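Long-range contacts in neutral ceramidase (Pseudomonas aeruginosa, PDB 2ZWS), which hydrolyses the N-acyl linkage of ceramides to release sphingosine and a free fatty acid, and also catalyses the reverse synthesis: residues R419-A430 against Q476-R487; F544-R554 against I615-N623. One frame throughout, in Å; residues are numbered along the deposited sequence. Where two conformers were deposited one is given.

In the fold
The two contacts lie on opposite sides of the chain's centre, their own centres about 51 Å apart and their nearest atoms about 31 Å apart, so they do not touch. Contact 1 pairs two parallel helices on the outer side of a four-stranded sheet. Helix 414-428 starts shortly after the zinc ligand Glu411, whose side chain is about 12 Å from that of Ile420, and a bound palmitic acid lies about 10 Å from the side chain of Val484. Contact 2 joins the two sheets of the C-terminal beta-sandwich near the magnesium site: the side chain of Arg554 is about 6 Å from that of Asp579. Its second segment enters region 620-646, required for correct folding and localization.

Contact 1 (R419-A430 against Q476-R487); sequences RIRRAVQAASEA and QQLFVDMAVALR
Ser428 OG meets Ala483 through a water, which donates one proton to this hydroxyl at 2.7 Å and the other to Ala483 O. The hydroxyl is also hydrogen-bonded to Glu404, so the polar group has partners although it is buried beside the methyl of Ala483. One turn beyond Ala483, Arg487 NH1 donates to Ala427 O over 2.9 Å, on a lone pair in the carbonyl plane. The arginine's bend at chi3 (72°) turns the guanidinium edge toward this carbonyl.

The two helices run side by side, their axes 8.8 Å apart and crossing at -20°, and together they lie against strands 392-400 and 403-407 of one sheet. Small residues permit the close approach: Ala423 CB rests on Val480 CG2 at 3.5 Å, and Ala427 CB meets Ala483 CB at 4.2 Å. Toward the sheet, the branches Ile420 CG2 and Val424 CG2 both reach Phe479 CB, the former at 3.8 Å. Gln476, extended beyond CG, lays its aliphatic part along Ile420 CG1 and places NE2 3.7 Å from Ala423 CB, while its OE1 accepts a hydrogen bond from Gln472.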
loop_
_atom_site.group_PDB
_atom_site.type_symbol
_atom_site.label_atom_id
_atom_site.label_comp_id
_atom_site.label_asym_id
_atom_site.label_seq_id
_atom_site.Cartn_x
_atom_site.Cartn_y
_atom_site.Cartn_z
ATOM N N ARG A 419 -14.786 6.095 16.377
ATOM C CA ARG A 419 -15.892 7.056 16.541
ATOM C C ARG A 419 -16.708 7.216 15.238
ATOM O O ARG A 419 -17.945 7.319 15.258
ATOM C CB ARG A 419 -15.374 8.410 17.010
ATOM C CG ARG A 419 -15.098 8.434 18.516
ATOM C CD ARG A 419 -14.688 9.827 18.899
ATOM N NE ARG A 419 -14.006 9.851 20.184
ATOM C CZ ARG A 419 -13.429 10.942 20.668
ATOM N NH1 ARG A 419 -12.810 10.901 21.853
ATOM N NH2 ARG A 419 -13.482 12.071 19.969
ATOM N N ILE A 420 -16.012 7.217 14.107
ATOM C CA ILE A 420 -16.699 7.355 12.820
ATOM C C ILE A 420 -17.507 6.096 12.513
ATOM O O ILE A 420 -18.666 6.177 12.138
ATOM C CB ILE A 420 -15.720 7.688 11.692
ATOM C CG1 ILE A 420 -15.086 9.062 11.968
ATOM C CG2 ILE A 420 -16.449 7.695 10.351
ATOM C CD1 ILE A 420 -13.976 9.465 11.004
ATOM N N ARG A 421 -16.905 4.934 12.743
ATOM C CA ARG A 421 -17.588 3.663 12.577
ATOM C C ARG A 421 -18.894 3.617 13.376
ATOM O O ARG A 421 -19.945 3.258 12.840
ATOM C CB ARG A 421 -16.666 2.550 13.041
ATOM C CG ARG A 421 -16.635 1.360 12.130
ATOM C CD ARG A 421 -15.941 0.234 12.851
ATOM N NE ARG A 421 -14.564 0.561 13.193
ATOM C CZ ARG A 421 -13.805 -0.144 14.041
ATOM N NH1 ARG A 421 -14.286 -1.213 14.683
ATOM N NH2 ARG A 421 -12.542 0.224 14.242
ATOM N N ARG A 422 -18.818 3.988 14.654
ATOM C CA ARG A 422 -19.987 4.017 15.551
ATOM C C ARG A 422 -21.072 4.939 15.019
ATOM O O ARG A 422 -22.259 4.609 15.046
ATOM C CB ARG A 422 -19.590 4.501 16.943
ATOM C CG ARG A 422 -18.829 3.491 17.766
ATOM C CD ARG A 422 -18.299 4.112 19.047
ATOM N NE ARG A 422 -17.615 3.089 19.822
ATOM C CZ ARG A 422 -16.773 3.319 20.819
ATOM N NH1 ARG A 422 -16.471 4.560 21.183
ATOM N NH2 ARG A 422 -16.221 2.287 21.437
ATOM N N ALA A 423 -20.650 6.127 14.584
ATOM C CA ALA A 423 -21.596 7.150 14.135
ATOM C C ALA A 423 -22.300 6.694 12.854
ATOM O O ALA A 423 -23.512 6.861 12.700
ATOM C CB ALA A 423 -20.886 8.455 13.927
ATOM N N VAL A 424 -21.530 6.107 11.935
ATOM C CA VAL A 424 -22.080 5.580 10.694
ATOM C C VAL A 424 -22.994 4.375 10.939
ATOM O O VAL A 424 -24.094 4.308 10.364
ATOM C CB VAL A 424 -20.964 5.255 9.688
ATOM C CG1 VAL A 424 -21.491 4.384 8.500
ATOM C CG2 VAL A 424 -20.310 6.549 9.201
ATOM N N GLN A 425 -22.576 3.445 11.797
ATOM C CA GLN A 425 -23.450 2.319 12.130
ATOM C C GLN A 425 -24.783 2.806 12.732
ATOM O O GLN A 425 -25.845 2.268 12.402
ATOM C CB GLN A 425 -22.742 1.308 13.056
ATOM C CG GLN A 425 -23.634 0.113 13.480
ATOM C CD GLN A 425 -24.103 -0.725 12.313
ATOM O OE1 GLN A 425 -23.333 -1.482 11.713
ATOM N NE2 GLN A 425 -25.374 -0.602 11.986
ATOM N N ALA A 426 -24.734 3.820 13.593
ATOM C CA ALA A 426 -25.984 4.362 14.168
ATOM C C ALA A 426 -26.886 4.937 13.072
ATOM O O ALA A 426 -28.088 4.683 13.066
ATOM C CB ALA A 426 -25.684 5.399 15.276
ATOM N N ALA A 427 -26.304 5.680 12.134
ATOM C CA ALA A 427 -27.058 6.281 11.043
ATOM C C ALA A 427 -27.575 5.244 10.050
ATOM O O ALA A 427 -28.637 5.425 9.449
ATOM C CB ALA A 427 -26.222 7.342 10.330
ATOM N N SER A 428 -26.832 4.155 9.878
ATOM C CA SER A 428 -27.172 3.141 8.864
ATOM C C SER A 428 -27.997 1.931 9.312
ATOM O O SER A 428 -28.438 1.139 8.470
ATOM C CB SER A 428 -25.884 2.649 8.199
ATOM O OG SER A 428 -25.228 3.729 7.569
ATOM N N GLU A 429 -28.211 1.798 10.621
ATOM C CA GLU A 429 -28.926 0.649 11.170
ATOM C C GLU A 429 -30.290 0.458 10.487
ATOM O O GLU A 429 -30.662 -0.659 10.093
ATOM C CB GLU A 429 -29.151 0.881 12.658
ATOM C CG GLU A 429 -28.819 -0.288 13.555
ATOM C CD GLU A 429 -29.810 -1.428 13.485
ATOM O OE1 GLU A 429 -31.016 -1.181 13.227
ATOM O OE2 GLU A 429 -29.382 -2.590 13.713
ATOM N N ALA A 430 -31.029 1.559 10.346
ATOM C CA ALA A 430 -32.354 1.515 9.712
ATOM C C ALA A 430 -32.329 1.090 8.251
ATOM O O ALA A 430 -33.360 0.647 7.711
ATOM C CB ALA A 430 -33.063 2.863 9.850
ATOM N N GLN A 476 -16.056 12.841 10.605
ATOM C CA GLN A 476 -17.220 12.155 11.131
ATOM C C GLN A 476 -18.501 12.740 10.515
ATOM O O GLN A 476 -19.382 11.985 10.079
ATOM C CB GLN A 476 -17.263 12.245 12.660
ATOM C CG GLN A 476 -18.275 11.326 13.306
ATOM C CD GLN A 476 -17.961 11.059 14.760
ATOM O OE1 GLN A 476 -16.814 10.763 15.117
ATOM N NE2 GLN A 476 -18.984 11.142 15.610
ATOM N N GLN A 477 -18.573 14.060 10.438
ATOM C CA GLN A 477 -19.720 14.723 9.809
ATOM C C GLN A 477 -19.888 14.289 8.356
ATOM O O GLN A 477 -20.997 13.983 7.922
ATOM C CB GLN A 477 -19.511 16.223 9.825
ATOM C CG GLN A 477 -20.567 17.004 9.068
ATOM C CD GLN A 477 -20.361 18.474 9.236
ATOM O OE1 GLN A 477 -19.957 19.173 8.299
ATOM N NE2 GLN A 477 -20.579 18.953 10.445
ATOM N N LEU A 478 -18.773 14.275 7.621
ATOM C CA LEU A 478 -18.807 13.930 6.199
ATOM C C LEU A 478 -19.310 12.504 5.971
ATOM O O LEU A 478 -20.153 12.254 5.083
ATOM C CB LEU A 478 -17.428 14.129 5.580
ATOM C CG LEU A 478 -16.962 15.588 5.505
ATOM C CD1 LEU A 478 -15.506 15.665 5.081
ATOM C CD2 LEU A 478 -17.828 16.437 4.602
ATOM N N PHE A 479 -18.773 11.564 6.743
ATOM C CA PHE A 479 -19.223 10.178 6.641
ATOM C C PHE A 479 -20.650 9.961 7.127
ATOM O O PHE A 479 -21.392 9.155 6.549
ATOM C CB PHE A 479 -18.226 9.237 7.323
ATOM C CG PHE A 479 -17.020 8.927 6.475
ATOM C CD1 PHE A 479 -17.162 8.139 5.329
ATOM C CD2 PHE A 479 -15.745 9.410 6.800
ATOM C CE1 PHE A 479 -16.068 7.835 4.514
ATOM C CE2 PHE A 479 -14.626 9.076 5.959
ATOM C CZ PHE A 479 -14.816 8.291 4.816
ATOM N N VAL A 480 -21.051 10.633 8.210
ATOM C CA VAL A 480 -22.439 10.477 8.665
ATOM C C VAL A 480 -23.404 11.024 7.614
ATOM O O VAL A 480 -24.406 10.355 7.268
ATOM C CB VAL A 480 -22.660 11.130 10.045
ATOM C CG1 VAL A 480 -24.168 11.309 10.333
ATOM C CG2 VAL A 480 -22.013 10.249 11.092
ATOM N N ASP A 481 -23.090 12.198 7.070
ATOM C CA ASP A 481 -23.960 12.793 6.055
ATOM C C ASP A 481 -24.079 11.866 4.826
ATOM O O ASP A 481 -25.172 11.690 4.266
ATOM C CB ASP A 481 -23.491 14.209 5.679
ATOM C CG ASP A 481 -23.759 15.246 6.790
ATOM O OD1 ASP A 481 -24.412 14.896 7.802
ATOM O OD2 ASP A 481 -23.323 16.415 6.641
ATOM N N MET A 482 -22.965 11.230 4.443
ATOM C CA MET A 482 -22.976 10.303 3.306
ATOM C C MET A 482 -23.820 9.074 3.633
ATOM O O MET A 482 -24.589 8.614 2.798
ATOM C CB MET A 482 -21.550 9.897 2.932
ATOM C CG MET A 482 -21.527 8.965 1.716
ATOM S SD MET A 482 -19.852 8.863 1.040
ATOM C CE MET A 482 -19.738 10.454 0.201
ATOM N N ALA A 483 -23.697 8.565 4.862
ATOM C CA ALA A 483 -24.466 7.390 5.298
ATOM C C ALA A 483 -25.967 7.702 5.266
ATOM O O ALA A 483 -26.787 6.865 4.867
ATOM C CB ALA A 483 -24.048 6.972 6.721
ATOM N N VAL A 484 -26.334 8.897 5.731
ATOM C CA VAL A 484 -27.736 9.325 5.706
ATOM C C VAL A 484 -28.236 9.426 4.268
ATOM O O VAL A 484 -29.324 8.936 3.957
ATOM C CB VAL A 484 -27.913 10.663 6.442
ATOM C CG1 VAL A 484 -29.328 11.287 6.161
ATOM C CG2 VAL A 484 -27.710 10.456 7.954
ATOM N N ALA A 485 -27.438 10.022 3.378
ATOM C CA ALA A 485 -27.809 10.032 1.947
ATOM C C ALA A 485 -28.072 8.624 1.370
ATOM O O ALA A 485 -29.058 8.407 0.670
ATOM C CB ALA A 485 -26.754 10.775 1.126
ATOM N N LEU A 486 -27.173 7.676 1.653
ATOM C CA LEU A 486 -27.394 6.270 1.263
ATOM C C LEU A 486 -28.703 5.744 1.817
ATOM O O LEU A 486 -29.492 5.139 1.092
ATOM C CB LEU A 486 -26.246 5.386 1.771
ATOM C CG LEU A 486 -25.111 5.205 0.788
ATOM C CD1 LEU A 486 -23.844 4.791 1.523
ATOM C CD2 LEU A 486 -25.473 4.218 -0.304
ATOM N N ARG A 487 -28.937 5.979 3.110
ATOM C CA ARG A 487 -30.125 5.467 3.781
ATOM C C ARG A 487 -31.389 5.989 3.109
ATOM O O ARG A 487 -32.354 5.236 2.926
ATOM C CB ARG A 487 -30.125 5.902 5.240
ATOM C CG ARG A 487 -31.326 5.361 6.068
ATOM C CD ARG A 487 -31.240 5.904 7.472
ATOM N NE ARG A 487 -31.569 7.331 7.533
ATOM C CZ ARG A 487 -31.126 8.185 8.451
ATOM N NH1 ARG A 487 -30.252 7.807 9.387
ATOM N NH2 ARG A 487 -31.550 9.445 8.420
HETATM O O HOH W 1 -26.518 4.160 5.227
#

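Contact 2 (F544-R554 against I615-N623)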
loop_
_atom_site.group_PDB
_atom_site.type_symbol
_atom_site.label_atom_id
_atom_site.label_comp_id
_atom_site.label_asym_id
_atom_site.label_seq_id
_atom_site.Cartn_x
_atom_site.Cartn_y
_atom_site.Cartn_z
ATOM N N PHE A 544 26.062 -11.083 -11.298
ATOM C CA PHE A 544 26.212 -10.855 -12.754
ATOM C C PHE A 544 26.566 -9.401 -13.044
ATOM O O PHE A 544 26.149 -8.504 -12.312
ATOM C CB PHE A 544 24.876 -11.065 -13.461
ATOM C CG PHE A 544 24.318 -12.455 -13.357
ATOM C CD1 PHE A 544 24.484 -13.377 -14.391
ATOM C CD2 PHE A 544 23.610 -12.837 -12.216
ATOM C CE1 PHE A 544 23.933 -14.637 -14.292
ATOM C CE2 PHE A 544 23.081 -14.112 -12.106
ATOM C CZ PHE A 544 23.230 -15.014 -13.161
ATOM N N VAL A 545 27.317 -9.165 -14.127
ATOM C CA VAL A 545 27.498 -7.812 -14.690
ATOM C C VAL A 545 26.127 -7.384 -15.205
ATOM O O VAL A 545 25.486 -8.140 -15.933
ATOM C CB VAL A 545 28.507 -7.855 -15.873
ATOM C CG1 VAL A 545 28.623 -6.510 -16.536
ATOM C CG2 VAL A 545 29.871 -8.342 -15.398
ATOM N N THR A 546 25.660 -6.193 -14.835
ATOM C CA THR A 546 24.304 -5.789 -15.204
ATOM C C THR A 546 24.222 -4.358 -15.718
ATOM O O THR A 546 25.252 -3.693 -15.917
ATOM C CB THR A 546 23.335 -5.953 -14.015
ATOM O OG1 THR A 546 23.637 -7.154 -13.316
ATOM C CG2 THR A 546 21.915 -6.031 -14.519
ATOM N N GLY A 547 22.989 -3.892 -15.954
ATOM C CA GLY A 547 22.701 -2.482 -16.215
ATOM C C GLY A 547 21.641 -1.993 -15.225
ATOM O O GLY A 547 21.007 -2.776 -14.504
ATOM N N HIS A 548 21.450 -0.685 -15.200
ATOM C CA HIS A 548 20.585 -0.030 -14.222
ATOM C C HIS A 548 19.099 -0.450 -14.314
ATOM O O HIS A 548 18.504 -0.345 -15.376
ATOM C CB HIS A 548 20.674 1.470 -14.439
ATOM C CG HIS A 548 20.397 2.267 -13.209
ATOM N ND1 HIS A 548 19.212 2.174 -12.503
ATOM C CD2 HIS A 548 21.165 3.156 -12.536
ATOM C CE1 HIS A 548 19.262 2.990 -11.464
ATOM N NE2 HIS A 548 20.438 3.593 -11.458
ATOM N N PRO A 549 18.493 -0.908 -13.195
ATOM C CA PRO A 549 17.068 -1.293 -13.251
ATOM C C PRO A 549 16.116 -0.126 -13.564
ATOM O O PRO A 549 14.963 -0.387 -13.925
ATOM C CB PRO A 549 16.796 -1.882 -11.843
ATOM C CG PRO A 549 17.838 -1.381 -11.003
ATOM C CD PRO A 549 19.062 -1.137 -11.853
ATOM N N LYS A 550 16.567 1.138 -13.431
ATOM C CA LYS A 550 15.713 2.275 -13.879
ATOM C C LYS A 550 15.431 2.206 -15.376
ATOM O O LYS A 550 14.459 2.805 -15.854
ATOM C CB LYS A 550 16.324 3.652 -13.586
ATOM C CG LYS A 550 16.079 4.179 -12.199
ATOM C CD LYS A 550 16.793 5.540 -11.979
ATOM C CE LYS A 550 16.396 6.079 -10.631
ATOM N NZ LYS A 550 17.036 7.382 -10.344
ATOM N N ASN A 551 16.267 1.484 -16.113
ATOM C CA ASN A 551 16.073 1.381 -17.572
ATOM C C ASN A 551 14.781 0.653 -17.964
ATOM O O ASN A 551 14.189 0.972 -18.986
ATOM C CB ASN A 551 17.241 0.655 -18.233
ATOM C CG ASN A 551 18.521 1.455 -18.219
ATOM O OD1 ASN A 551 18.530 2.698 -18.367
ATOM N ND2 ASN A 551 19.623 0.754 -18.022
ATOM N N ASP A 552 14.356 -0.318 -17.152
ATOM C CA ASP A 552 13.145 -1.097 -17.423
ATOM C C ASP A 552 12.703 -1.734 -16.100
ATOM O O ASP A 552 13.475 -2.445 -15.469
ATOM C CB ASP A 552 13.405 -2.156 -18.498
ATOM C CG ASP A 552 12.128 -2.756 -19.067
ATOM O OD1 ASP A 552 11.240 -3.184 -18.294
ATOM O OD2 ASP A 552 11.999 -2.785 -20.317
ATOM N N LEU A 553 11.460 -1.495 -15.694
ATOM C CA LEU A 553 10.937 -2.050 -14.418
ATOM C C LEU A 553 10.691 -3.535 -14.466
ATOM O O LEU A 553 10.435 -4.175 -13.433
ATOM C CB LEU A 553 9.616 -1.381 -14.075
ATOM C CG LEU A 553 9.648 0.135 -14.092
ATOM C CD1 LEU A 553 8.303 0.702 -13.661
ATOM C CD2 LEU A 553 10.691 0.626 -13.188
ATOM N N ARG A 554 10.718 -4.072 -15.682
ATOM C CA ARG A 554 10.443 -5.485 -15.914
ATOM C C ARG A 554 9.068 -5.898 -15.347
ATOM O O ARG A 554 8.908 -6.928 -14.701
ATOM C CB ARG A 554 11.600 -6.362 -15.415
ATOM C CG ARG A 554 12.912 -5.987 -16.132
ATOM C CD ARG A 554 13.941 -7.093 -16.146
ATOM N NE ARG A 554 13.542 -8.235 -16.972
ATOM C CZ ARG A 554 13.647 -8.287 -18.299
ATOM N NH1 ARG A 554 13.251 -9.386 -18.931
ATOM N NH2 ARG A 554 14.123 -7.246 -18.980
ATOM N N ILE A 615 20.711 -20.345 -11.944
ATOM C CA ILE A 615 20.050 -19.050 -11.795
ATOM C C ILE A 615 20.252 -18.224 -13.068
ATOM O O ILE A 615 21.368 -18.126 -13.588
ATOM C CB ILE A 615 20.552 -18.313 -10.514
ATOM C CG1 ILE A 615 20.066 -19.054 -9.254
ATOM C CG2 ILE A 615 20.097 -16.837 -10.499
ATOM C CD1 ILE A 615 20.684 -18.582 -7.947
ATOM N N ARG A 616 19.158 -17.679 -13.594
ATOM C CA ARG A 616 19.194 -16.792 -14.741
ATOM C C ARG A 616 18.902 -15.346 -14.316
ATOM O O ARG A 616 17.995 -15.088 -13.493
ATOM C CB ARG A 616 18.185 -17.262 -15.793
ATOM C CG ARG A 616 18.209 -16.511 -17.087
ATOM C CD ARG A 616 17.498 -17.291 -18.184
ATOM N NE ARG A 616 17.448 -16.503 -19.413
ATOM C CZ ARG A 616 16.932 -16.933 -20.557
ATOM N NH1 ARG A 616 16.928 -16.139 -21.618
ATOM N NH2 ARG A 616 16.402 -18.148 -20.625
ATOM N N HIS A 617 19.649 -14.409 -14.891
ATOM C CA HIS A 617 19.435 -12.990 -14.672
ATOM C C HIS A 617 18.957 -12.306 -15.949
ATOM O O HIS A 617 19.461 -12.587 -17.031
ATOM C CB HIS A 617 20.724 -12.316 -14.161
ATOM C CG HIS A 617 20.683 -10.820 -14.167
ATOM N ND1 HIS A 617 19.703 -10.089 -13.515
ATOM C CD2 HIS A 617 21.549 -9.913 -14.685
ATOM C CE1 HIS A 617 19.951 -8.800 -13.675
ATOM N NE2 HIS A 617 21.055 -8.669 -14.390
ATOM N N TYR A 618 17.960 -11.437 -15.811
ATOM C CA TYR A 618 17.491 -10.569 -16.893
ATOM C C TYR A 618 17.630 -9.124 -16.441
ATOM O O TYR A 618 17.232 -8.805 -15.319
ATOM C CB TYR A 618 16.011 -10.826 -17.175
ATOM C CG TYR A 618 15.625 -12.226 -17.543
ATOM C CD1 TYR A 618 15.440 -12.568 -18.879
ATOM C CD2 TYR A 618 15.400 -13.205 -16.578
ATOM C CE1 TYR A 618 15.049 -13.846 -19.238
ATOM C CE2 TYR A 618 15.008 -14.491 -16.921
ATOM C CZ TYR A 618 14.845 -14.803 -18.267
ATOM O OH TYR A 618 14.444 -16.073 -18.651
ATOM N N GLY A 619 18.176 -8.258 -17.292
ATOM C CA GLY A 619 18.322 -6.831 -16.995
ATOM C C GLY A 619 18.269 -6.004 -18.274
ATOM O O GLY A 619 17.936 -6.530 -19.342
ATOM N N ASN A 620 18.590 -4.721 -18.169
ATOM C CA ASN A 620 18.550 -3.812 -19.313
ATOM C C ASN A 620 19.665 -2.805 -19.175
ATOM O O ASN A 620 19.981 -2.368 -18.059
ATOM C CB ASN A 620 17.180 -3.096 -19.410
ATOM C CG ASN A 620 16.024 -4.072 -19.549
ATOM O OD1 ASN A 620 15.566 -4.634 -18.548
ATOM N ND2 ASN A 620 15.559 -4.312 -20.798
ATOM N N ALA A 621 20.272 -2.444 -20.302
ATOM C CA ALA A 621 21.385 -1.498 -20.302
ATOM C C ALA A 621 21.162 -0.334 -21.267
ATOM O O ALA A 621 20.534 -0.514 -22.306
ATOM C CB ALA A 621 22.680 -2.220 -20.643
ATOM N N LYS A 622 21.668 0.852 -20.919
ATOM C CA LYS A 622 21.499 2.066 -21.741
ATOM C C LYS A 622 22.831 2.476 -22.412
ATOM O O LYS A 622 23.873 2.571 -21.740
ATOM C CB LYS A 622 21.006 3.232 -20.874
ATOM C CG LYS A 622 20.687 4.534 -21.655
ATOM C CD LYS A 622 20.380 5.671 -20.678
ATOM C CE LYS A 622 20.165 6.980 -21.402
ATOM N NZ LYS A 622 19.576 8.017 -20.486
ATOM N N ASN A 623 22.790 2.720 -23.728
ATOM C CA ASN A 623 23.972 3.200 -24.483
ATOM C C ASN A 623 24.101 4.723 -24.359
ATOM O O ASN A 623 23.132 5.438 -24.614
ATOM C CB ASN A 623 23.796 2.820 -25.950
ATOM C CG ASN A 623 25.035 3.135 -26.813
ATOM O OD1 ASN A 623 25.328 4.297 -27.139
ATOM N ND2 ASN A 623 25.740 2.085 -27.212
HETATM O O HOH W 2 18.598 -3.889 -15.368
HETATM O O HOH W 3 16.028 -3.256 -16.223
#
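The Phe544 ring carries His617 CB over the centre of one face, a CH-pi contact 3.5 Å from the ring centroid and 10° off its normal, while Ile615 O lies at the ring's edge. A second flat group, the Arg554 guanidinium, has Tyr618 CB over one face, at 3.6 Å from NH1, and Asn620 at its edge. These contacts belong to the C-terminal beta-sandwich: strand 539-545 is part of one sheet and strand 611-622 of the other, so Phe544 and His617 fill the interior between them. An aromatic ring suits this place because its broad face accepts a methylene; the imidazole extends past it and its ND1 donates to Phe559 O.

Farther along, segment 544-554 turns across residues 620-622. Gly547, with no side chain, lets its CA come to 4.4 Å from Ala621 CA and makes a CA-H...O contact with Asn620 O. The same carbonyl accepts Asn551 ND2 at 3.1 Å, the donor standing 54° out of the carbonyl plane, and ND2 also bonds to Asp515, which in addition receives the backbone N-H groups of His548 and Lys622. A water bridges Gly547 O and Asn620 N.

Asn620 suits its buried position because its amide oxygen serves two partners. One is a water shared with Asp552 O. The other is Arg554 NH2 at 3.0 Å, which approaches with Asn620 OD1 in the guanidinium plane and is also salt-bridged to Glu631. The bend of the arginine at chi3 (68°) brings the guanidinium face against Tyr618 CB. Asp552 forms an Asx turn with the arginine's backbone, its OD1 accepting Arg554 N at 2.8 Å through the anti lone pair.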